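Oxidoreductase (Corynebacterium diphtheriae, PDB 3K20) probably acts as an FMN-dependent oxidoreductase of the NADPH-dependent FMN reductase family, built on a flavodoxin-like fold. Local coordinates at residues Arg12-Ile17 with Glu47-Ser52; Ile54-Leu59 with Gly102-Phe107. All coordinates share one frame; numbering follows the deposited sequence.

Contact 1 of 2, residues Arg12-Ile17 with Glu47-Ser52; sequences RTLAVI and EALSVS
Bent at chi2 (54°), the side chain of Arg-12 turns its NE to Glu-47, whose chain runs extended beyond CG (chi2 179°) to bring the carboxylate up. Arg-12 opens the first strand of a beta-alpha-beta unit (strand 12-18, helix 26-44, strand 49-55 of the flavodoxin-like parallel sheet), and Glu-47 lies just before its second strand, which is outermost within the chain. The salt bridge joins Arg-12 NE to Glu-47 OE2 at 2.6 Å, with guanidinium and carboxylate planes 74° apart and the donor above the carboxylate plane. Arg-12 NH2 has another partner, the carbonyl of Glu-189.

The alternating bonds, from one strand and then the other, mark the pairing as parallel. Ser-50 N reaches Arg-12 O at 2.8 Å, Leu-14 N takes Ser-50 O, Ser-52 N takes Leu-14 O, and Val-16 N takes Ser-52 O; the bond from Arg-12 N to Ala-48 O is weak. Leu-14, Leu-49 and Val-51 share the face covered by helix 26-44, where Ser-35 and Thr-39 meet them. Here Leu-49 CD1 rests 3.5 Å from Leu-14 CB and also meets Leu-14 CD2. Farther along, Val-16 CG2 packs obliquely against Val-51 CG2 at 3.5 Å.

Contact 2 of 2, residues Ile54-Leu59 with Gly102-Phe107; sequences IELSEL and GLFKMF
At the carboxy end of edge strand 49-55 the flavodoxin-like sheet gives way to a single 3-10 turn, residues 56-58, and this turn packs on helix 102-109. No hydrogen bond crosses between the segments; the contact is apolar, and five of its six touching residues are buried. Leu-56 carries it, pointing its CB toward the helix, and its CB and two methyls each meet a different residue there. Its CB lies 3.8 Å from Leu-103 CD2, the methyl that also approaches Ser-57 N. With CG anti to its own carbonyl carbon (chi1 -67°), the fork of Leu-56 extends to the helix: CD1 comes within 3.7 Å of Phe-104 CA, close to the backbone itself, and CD2 stands 3.5 Å from Phe-107 CD1.

The side chains of Leu-56 and Phe-107 cross at about a right angle, and CD2 approaches the ring obliquely. With CG anti to the backbone N (chi1 177°), the ring of Phe-107 is carried toward the turn. Leu-59, the N-cap residue of helix 60-67, adds a looser touch to the same ring, its CD1 4.2 Å from Phe-107 CE1. The turn is closed by backbone bonds from Glu-58 N to Glu-55 O and from Leu-59 N to Leu-56 O.

Helix 74-85 reaches Phe-107 through Leu-83 and Leu-59 through Ile-79, and Leu-63 of helix 60-67 packs on Leu-103, which also meets Met-67 of the second subunit.

Strand 49-55 serves both contacts in series: contact 1 pairs its first part with strand 12-18, and contact 2 begins where it ends. Their centres are about 19 Å apart, yet the segments touch. Val-16 O lies 2.7 Å from Ile-54 N, a probable hydrogen bond that carries the pairing of contact 1 into the start of contact 2. Beside it Ile-17 packs onto contact 2, with its CG2 3.7 Å from Leu-56 CD2 and its CD1 4.1 Å from Phe-107 CZ. Contact 1 touches no other subunit, whereas helix 102-109 also meets the second one. In flavodoxin-like proteins FMN generally binds at the carboxy ends of the strands, the end nearer contact 2.

Contact 1 of 2, residues Arg12-Ile17 with Glu47-Ser52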
loop_
_atom_site.group_PDB
_atom_site.type_symbol
_atom_site.label_atom_id
_atom_site.label_comp_id
_atom_site.label_asym_id
_atom_site.label_seq_id
_atom_site.Cartn_x
_atom_site.Cartn_y
_atom_site.Cartn_z
ATOM N N ARG A 12 -23.069 -22.381 14.199
ATOM C CA ARG A 12 -22.022 -21.409 13.938
ATOM C C ARG A 12 -22.624 -20.084 13.515
ATOM O O ARG A 12 -23.632 -20.041 12.815
ATOM C CB ARG A 12 -21.077 -21.933 12.859
ATOM C CG ARG A 12 -19.968 -22.831 13.387
ATOM C CD ARG A 12 -20.495 -23.984 14.212
ATOM N NE ARG A 12 -19.428 -24.909 14.588
ATOM C CZ ARG A 12 -18.388 -24.590 15.354
ATOM N NH1 ARG A 12 -18.265 -23.360 15.835
ATOM N NH2 ARG A 12 -17.470 -25.503 15.639
ATOM N N THR A 13 -21.990 -19.002 13.950
ATOM C CA THR A 13 -22.446 -17.646 13.656
ATOM C C THR A 13 -21.522 -16.883 12.710
ATOM O O THR A 13 -20.307 -16.870 12.892
ATOM C CB THR A 13 -22.569 -16.817 14.942
ATOM O OG1 THR A 13 -21.353 -16.937 15.692
ATOM C CG2 THR A 13 -23.746 -17.292 15.781
ATOM N N LEU A 14 -22.112 -16.232 11.713
ATOM C CA LEU A 14 -21.352 -15.459 10.739
ATOM C C LEU A 14 -21.849 -14.018 10.659
ATOM O O LEU A 14 -22.996 -13.777 10.290
ATOM C CB LEU A 14 -21.469 -16.092 9.354
ATOM C CG LEU A 14 -20.771 -15.304 8.241
ATOM C CD1 LEU A 14 -19.252 -15.457 8.382
ATOM C CD2 LEU A 14 -21.244 -15.789 6.865
ATOM N N ALA A 15 -20.991 -13.060 11.005
ATOM C CA ALA A 15 -21.366 -11.647 10.932
ATOM C C ALA A 15 -20.986 -11.131 9.545
ATOM O O ALA A 15 -19.976 -11.558 8.977
ATOM C CB ALA A 15 -20.637 -10.841 11.999
ATOM N N VAL A 16 -21.793 -10.228 8.998
ATOM C CA VAL A 16 -21.509 -9.671 7.682
ATOM C C VAL A 16 -21.702 -8.170 7.710
ATOM O O VAL A 16 -22.779 -7.693 8.052
ATOM C CB VAL A 16 -22.447 -10.237 6.599
ATOM C CG1 VAL A 16 -21.957 -9.804 5.227
ATOM C CG2 VAL A 16 -22.518 -11.753 6.699
ATOM N N ILE A 17 -20.664 -7.426 7.349
ATOM C CA ILE A 17 -20.754 -5.971 7.331
ATOM C C ILE A 17 -20.763 -5.479 5.891
ATOM O O ILE A 17 -19.786 -5.650 5.165
ATOM C CB ILE A 17 -19.560 -5.312 8.064
ATOM C CG1 ILE A 17 -19.413 -5.889 9.475
ATOM C CG2 ILE A 17 -19.765 -3.797 8.132
ATOM C CD1 ILE A 17 -20.608 -5.644 10.374
ATOM N N GLU A 47 -22.557 -28.702 9.568
ATOM C CA GLU A 47 -23.177 -27.805 10.525
ATOM C C GLU A 47 -24.073 -26.740 9.934
ATOM O O GLU A 47 -24.136 -26.565 8.718
ATOM C CB GLU A 47 -22.104 -27.154 11.379
ATOM C CG GLU A 47 -21.385 -28.138 12.248
ATOM C CD GLU A 47 -20.323 -27.481 13.073
ATOM O OE1 GLU A 47 -19.235 -27.202 12.531
ATOM O OE2 GLU A 47 -20.585 -27.216 14.263
ATOM N N ALA A 48 -24.772 -26.035 10.817
ATOM C CA ALA A 48 -25.693 -24.977 10.425
ATOM C C ALA A 48 -25.042 -23.625 10.651
ATOM O O ALA A 48 -24.375 -23.415 11.659
ATOM C CB ALA A 48 -26.978 -25.083 11.232
ATOM N N LEU A 49 -25.251 -22.705 9.721
ATOM C CA LEU A 49 -24.648 -21.387 9.834
ATOM C C LEU A 49 -25.701 -20.284 9.890
ATOM O O LEU A 49 -26.533 -20.152 8.991
ATOM C CB LEU A 49 -23.701 -21.164 8.645
ATOM C CG LEU A 49 -22.505 -20.201 8.696
ATOM C CD1 LEU A 49 -22.849 -18.946 7.942
ATOM C CD2 LEU A 49 -22.090 -19.915 10.135
ATOM N N SER A 50 -25.664 -19.501 10.963
ATOM C CA SER A 50 -26.593 -18.388 11.144
ATOM C C SER A 50 -25.887 -17.102 10.709
ATOM O O SER A 50 -24.910 -16.691 11.336
ATOM C CB SER A 50 -27.003 -18.290 12.617
ATOM O OG SER A 50 -27.813 -17.154 12.841
ATOM N N VAL A 51 -26.375 -16.474 9.641
ATOM C CA VAL A 51 -25.758 -15.249 9.134
ATOM C C VAL A 51 -26.526 -13.962 9.462
ATOM O O VAL A 51 -27.668 -13.767 9.050
ATOM C CB VAL A 51 -25.526 -15.345 7.592
ATOM C CG1 VAL A 51 -26.734 -15.966 6.926
ATOM C CG2 VAL A 51 -25.250 -13.952 6.993
ATOM N N SER A 52 -25.865 -13.088 10.215
ATOM C CA SER A 52 -26.418 -11.804 10.623
ATOM C C SER A 52 -25.747 -10.679 9.835
ATOM O O SER A 52 -24.575 -10.369 10.054
ATOM C CB SER A 52 -26.177 -11.593 12.120
ATOM O OG SER A 52 -26.442 -10.253 12.496
#

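Contact 2 of 2, residues Ile54-Leu59 with Gly102-Phe107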
loop_
_atom_site.group_PDB
_atom_site.type_symbol
_atom_site.label_atom_id
_atom_site.label_comp_id
_atom_site.label_asym_id
_atom_site.label_seq_id
_atom_site.Cartn_x
_atom_site.Cartn_y
_atom_site.Cartn_z
ATOM N N ILE A 54 -25.280 -6.703 8.589
ATOM C CA ILE A 54 -25.485 -5.329 9.022
ATOM C C ILE A 54 -25.194 -4.378 7.871
ATOM O O ILE A 54 -24.118 -4.429 7.274
ATOM C CB ILE A 54 -24.556 -4.943 10.209
ATOM C CG1 ILE A 54 -24.985 -5.666 11.487
ATOM C CG2 ILE A 54 -24.625 -3.447 10.459
ATOM C CD1 ILE A 54 -24.608 -7.136 11.544
ATOM N N GLU A 55 -26.170 -3.536 7.539
ATOM C CA GLU A 55 -25.988 -2.541 6.490
ATOM C C GLU A 55 -25.543 -1.278 7.230
ATOM O O GLU A 55 -26.293 -0.734 8.044
ATOM C CB GLU A 55 -27.301 -2.291 5.744
ATOM C CG GLU A 55 -27.713 -3.419 4.811
ATOM C CD GLU A 55 -27.091 -3.319 3.417
ATOM O OE1 GLU A 55 -25.959 -2.800 3.280
ATOM O OE2 GLU A 55 -27.733 -3.787 2.450
ATOM N N LEU A 56 -24.317 -0.830 6.966
ATOM C CA LEU A 56 -23.769 0.351 7.629
ATOM C C LEU A 56 -24.561 1.634 7.400
ATOM O O LEU A 56 -24.597 2.511 8.266
ATOM C CB LEU A 56 -22.319 0.570 7.201
ATOM C CG LEU A 56 -21.328 -0.497 7.655
ATOM C CD1 LEU A 56 -19.932 -0.077 7.235
ATOM C CD2 LEU A 56 -21.402 -0.677 9.172
ATOM N N SER A 57 -25.193 1.752 6.240
ATOM C CA SER A 57 -25.980 2.940 5.937
ATOM C C SER A 57 -27.151 3.077 6.912
ATOM O O SER A 57 -27.781 4.127 6.980
ATOM C CB SER A 57 -26.508 2.869 4.502
ATOM O OG SER A 57 -27.410 1.779 4.350
ATOM N N GLU A 58 -27.444 2.026 7.667
ATOM C CA GLU A 58 -28.547 2.074 8.622
ATOM C C GLU A 58 -28.034 2.287 10.040
ATOM O O GLU A 58 -28.796 2.224 11.002
ATOM C CB GLU A 58 -29.372 0.788 8.540
ATOM C CG GLU A 58 -29.758 0.434 7.107
ATOM C CD GLU A 58 -30.647 -0.800 6.998
ATOM O OE1 GLU A 58 -30.350 -1.823 7.658
ATOM O OE2 GLU A 58 -31.640 -0.748 6.237
ATOM N N LEU A 59 -26.733 2.521 10.166
ATOM C CA LEU A 59 -26.119 2.772 11.469
ATOM C C LEU A 59 -25.501 4.164 11.482
ATOM O O LEU A 59 -24.785 4.533 12.413
ATOM C CB LEU A 59 -25.025 1.749 11.762
ATOM C CG LEU A 59 -25.469 0.371 12.227
ATOM C CD1 LEU A 59 -24.231 -0.474 12.510
ATOM C CD2 LEU A 59 -26.333 0.507 13.481
ATOM N N GLY A 102 -15.401 5.758 3.448
ATOM C CA GLY A 102 -15.179 6.431 4.714
ATOM C C GLY A 102 -16.091 5.854 5.780
ATOM O O GLY A 102 -15.667 5.645 6.917
ATOM N N LEU A 103 -17.343 5.582 5.412
ATOM C CA LEU A 103 -18.305 5.013 6.353
ATOM C C LEU A 103 -17.830 3.640 6.819
ATOM O O LEU A 103 -17.973 3.280 7.996
ATOM C CB LEU A 103 -19.680 4.881 5.700
ATOM C CG LEU A 103 -20.768 4.217 6.550
ATOM C CD1 LEU A 103 -21.061 5.030 7.811
ATOM C CD2 LEU A 103 -22.018 4.083 5.710
ATOM N N PHE A 104 -17.269 2.883 5.882
ATOM C CA PHE A 104 -16.755 1.552 6.170
ATOM C C PHE A 104 -15.668 1.670 7.247
ATOM O O PHE A 104 -15.764 1.055 8.314
ATOM C CB PHE A 104 -16.188 0.943 4.877
ATOM C CG PHE A 104 -15.648 -0.457 5.032
ATOM C CD1 PHE A 104 -16.508 -1.539 5.192
ATOM C CD2 PHE A 104 -14.271 -0.695 5.014
ATOM C CE1 PHE A 104 -16.004 -2.842 5.326
ATOM C CE2 PHE A 104 -13.759 -2.000 5.147
ATOM C CZ PHE A 104 -14.633 -3.070 5.305
ATOM N N LYS A 105 -14.648 2.478 6.957
ATOM C CA LYS A 105 -13.526 2.694 7.871
ATOM C C LYS A 105 -14.012 3.165 9.240
ATOM O O LYS A 105 -13.583 2.650 10.278
ATOM C CB LYS A 105 -12.546 3.721 7.278
ATOM C CG LYS A 105 -11.296 3.994 8.122
ATOM C CD LYS A 105 -10.583 2.699 8.511
ATOM C CE LYS A 105 -9.130 2.943 8.897
ATOM N NZ LYS A 105 -8.998 4.020 9.918
HETATM N N MSE A 106 -14.922 4.134 9.226
HETATM C CA MSE A 106 -15.476 4.694 10.453
HETATM C C MSE A 106 -16.032 3.618 11.380
HETATM O O MSE A 106 -15.855 3.681 12.600
HETATM C CB MSE A 106 -16.583 5.689 10.123
HETATM C CG MSE A 106 -17.072 6.461 11.326
HETATM SE SE MSE A 106 -18.486 7.698 10.860
HETATM C CE MSE A 106 -17.547 8.876 9.626
ATOM N N PHE A 107 -16.713 2.634 10.803
ATOM C CA PHE A 107 -17.266 1.557 11.603
ATOM C C PHE A 107 -16.138 0.850 12.356
ATOM O O PHE A 107 -16.248 0.561 13.548
ATOM C CB PHE A 107 -17.995 0.547 10.718
ATOM C CG PHE A 107 -18.532 -0.617 11.484
ATOM C CD1 PHE A 107 -19.713 -0.498 12.217
ATOM C CD2 PHE A 107 -17.813 -1.804 11.552
ATOM C CE1 PHE A 107 -20.164 -1.547 13.012
ATOM C CE2 PHE A 107 -18.254 -2.865 12.346
ATOM C CZ PHE A 107 -19.429 -2.735 13.076
#